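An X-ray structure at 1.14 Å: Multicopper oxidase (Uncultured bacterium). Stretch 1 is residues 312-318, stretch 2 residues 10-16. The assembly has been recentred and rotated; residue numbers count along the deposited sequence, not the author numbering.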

# COMPACT_ATOMS: atom_id res chain seq x y z
N GLY A 312 -17.18 10.02 24.59
CA GLY A 312 -17.43 8.77 23.86
C GLY A 312 -16.15 8.00 23.64
O GLY A 312 -16.21 6.83 23.28
N PHE A 313 -15.00 8.65 23.82
CA PHE A 313 -13.70 7.98 23.62
C PHE A 313 -13.04 7.62 24.94
O PHE A 313 -11.94 7.03 24.94
CB PHE A 313 -12.76 8.93 22.88
CG PHE A 313 -13.23 9.31 21.47
CD1 PHE A 313 -14.05 8.49 20.74
CD2 PHE A 313 -12.78 10.50 20.93
CE1 PHE A 313 -14.38 8.89 19.45
CE2 PHE A 313 -13.13 10.90 19.64
CZ PHE A 313 -13.94 10.05 18.87
N LYS A 314 -13.63 7.96 26.08
CA LYS A 314 -12.99 7.71 27.37
C LYS A 314 -13.03 6.25 27.83
O LYS A 314 -14.03 5.56 27.59
CB LYS A 314 -13.69 8.54 28.47
CG LYS A 314 -13.29 10.02 28.35
CD LYS A 314 -14.20 10.75 29.35
CE LYS A 314 -14.03 12.22 29.42
NZ LYS A 314 -12.79 12.45 30.17
N GLY A 315 -11.91 5.81 28.45
CA GLY A 315 -11.90 4.44 29.00
C GLY A 315 -12.13 4.52 30.50
O GLY A 315 -12.32 5.57 31.12
N GLU A 316 -12.10 3.32 31.09
CA GLU A 316 -12.38 3.12 32.50
C GLU A 316 -11.06 2.96 33.26
O GLU A 316 -10.17 2.17 32.87
CB GLU A 316 -13.25 1.85 32.68
CG GLU A 316 -14.62 1.97 32.04
CD GLU A 316 -15.49 0.72 32.25
OE1 GLU A 316 -15.01 -0.28 32.84
OE2 GLU A 316 -16.65 0.78 31.80
N PHE A 317 -10.88 3.72 34.35
CA PHE A 317 -9.74 3.59 35.24
C PHE A 317 -9.79 2.31 36.07
O PHE A 317 -10.90 1.82 36.35
CB PHE A 317 -9.74 4.77 36.21
CG PHE A 317 -9.27 6.05 35.54
CD1 PHE A 317 -7.93 6.40 35.54
CD2 PHE A 317 -10.19 6.90 34.93
CE1 PHE A 317 -7.48 7.59 34.96
CE2 PHE A 317 -9.76 8.11 34.33
CZ PHE A 317 -8.40 8.42 34.33
N GLU A 318 -8.69 1.72 36.53
CA GLU A 318 -8.81 0.65 37.52
C GLU A 318 -9.41 1.11 38.83
O GLU A 318 -9.09 2.28 39.16
CB GLU A 318 -7.37 0.14 37.75
CG GLU A 318 -6.85 -0.54 36.49
CD GLU A 318 -7.77 -1.73 36.14
OE1 GLU A 318 -7.77 -2.72 36.95
OE2 GLU A 318 -8.45 -1.64 35.09
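Stretch 2, residues 10-16: IEEVTIK

How does the backbone of stretch 2 meet that of stretch 1? Residues 10-16 form a strand that belongs to a longer one, extended throughout, while stretch 1 leaves a 3-10 segment at Phe313 and becomes only weakly strand-like around Glu316 and Phe317. Pairing is antiparallel and centred on Glu316 and Thr14, which exchange two hydrogen bonds: Glu316 N to Thr14 O at 2.8 Å and Thr14 N to Glu316 O at 2.8 Å, both nearly straight. Locally the chains run antiparallel, yet the end-to-end directions of the touching parts lie 109° apart, and the well-bonded pairing is confined to Glu316 and Thr14. The CA of Val13 also approaches the O of Glu316, at 3.2 Å, as a CA-H...O contact.

Why does a glycine fit at position 315? The CA of Gly315 lies 3.2 Å from the O of Thr14 and 3.6 Å from CG2 of Ile15, and the C of Gly315 is 3.8 Å from CB of Val13. A CB here would point toward stretch 2 and clash with Thr14 O, Val13 CG2 and Ile15 CG2. Ile15, with chi1 p and chi2 t, leaves CG2 against the glycine, while the end of its side chain leads away from stretch 1.

What holds the ring of Phe317? With chi1 m and chi2 near -90°, the ring presents a face to Val13, whose CB lies on the same side of the sheet. Val13, also m, places CG1 3.9 Å from the centroid of the Phe317 ring and only 2° off its normal, a nearly ideal CH-pi geometry. Glu11 reaches the ring differently: its chi1 and chi2 are both m, a bent conformation that brings OE1 to 3.3 Å from CE1 of Phe317, at the ring edge and near its plane. That placement suits a carboxylate oxygen, since the rim of an aromatic ring is slightly positive and its face is not.

What happens on the other side of the sheet and beyond the pair? Glu316 and Thr14 share the face opposite Phe317 and Val13, both with chi1 m; the Glu316 chain is then extended, with chi2 t. Glu318 is folded, chi1 and chi2 both m, and its end comes nearer to stretch 2 than its sideways CB suggests, but OE2 remains 3.9 Å from OG1 of Thr14, too far for a hydrogen bond. Where direct pairing gives out, a water bridges the backbones, donating to Glu12 O at 2.7 Å from its own oxygen and accepting from Glu318 N at 2.9 Å.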

# COMPACT_ATOMS: atom_id res chain seq x y z
N ILE A 10 -1.42 11.39 30.67
CA ILE A 10 -1.33 10.07 30.09
C ILE A 10 -1.87 9.11 31.16
O ILE A 10 -1.33 9.19 32.28
CB ILE A 10 0.07 9.66 29.63
CG1 ILE A 10 0.80 10.76 28.86
CG2 ILE A 10 -0.02 8.41 28.75
CD1 ILE A 10 2.23 10.39 28.49
N GLU A 11 -2.85 8.30 30.86
CA GLU A 11 -3.59 7.52 31.85
C GLU A 11 -3.66 6.06 31.48
O GLU A 11 -3.75 5.74 30.28
CB GLU A 11 -5.05 8.04 31.99
CG GLU A 11 -5.09 9.54 32.31
CD GLU A 11 -4.65 9.94 33.70
OE1 GLU A 11 -4.51 9.09 34.60
OE2 GLU A 11 -4.41 11.19 33.92
N GLU A 12 -3.68 5.16 32.48
CA GLU A 12 -3.96 3.76 32.23
C GLU A 12 -5.47 3.58 32.37
O GLU A 12 -6.04 3.74 33.44
CB GLU A 12 -3.24 2.87 33.26
CG GLU A 12 -1.74 2.95 33.06
CD GLU A 12 -0.90 2.10 33.97
OE1 GLU A 12 -1.44 1.36 34.83
OE2 GLU A 12 0.34 2.14 33.79
N VAL A 13 -6.09 3.25 31.23
CA VAL A 13 -7.53 2.99 31.20
C VAL A 13 -7.78 1.79 30.32
O VAL A 13 -6.89 1.33 29.56
CB VAL A 13 -8.35 4.21 30.70
CG1 VAL A 13 -8.18 5.40 31.62
CG2 VAL A 13 -7.96 4.61 29.26
N THR A 14 -9.00 1.25 30.44
CA THR A 14 -9.47 0.16 29.56
C THR A 14 -10.65 0.68 28.70
O THR A 14 -11.59 1.29 29.21
CB THR A 14 -9.94 -1.02 30.45
OG1 THR A 14 -8.82 -1.50 31.22
CG2 THR A 14 -10.49 -2.18 29.63
N ILE A 15 -10.55 0.37 27.41
CA ILE A 15 -11.57 0.80 26.48
C ILE A 15 -12.27 -0.40 25.91
O ILE A 15 -11.69 -1.47 25.85
CB ILE A 15 -11.00 1.70 25.33
CG1 ILE A 15 -9.87 1.00 24.59
CG2 ILE A 15 -10.58 3.04 25.91
CD1 ILE A 15 -9.49 1.73 23.29
N LYS A 16 -13.49 -0.25 25.49
CA LYS A 16 -14.17 -1.33 24.79
C LYS A 16 -14.00 -1.11 23.30
O LYS A 16 -14.52 -0.14 22.78
CB LYS A 16 -15.67 -1.34 25.15
CG LYS A 16 -16.36 -2.56 24.51
CD LYS A 16 -17.76 -2.70 24.97
CE LYS A 16 -18.09 -3.69 26.07
NZ LYS A 16 -17.02 -4.14 26.97
O HOH W 1 -6.12 2.87 35.96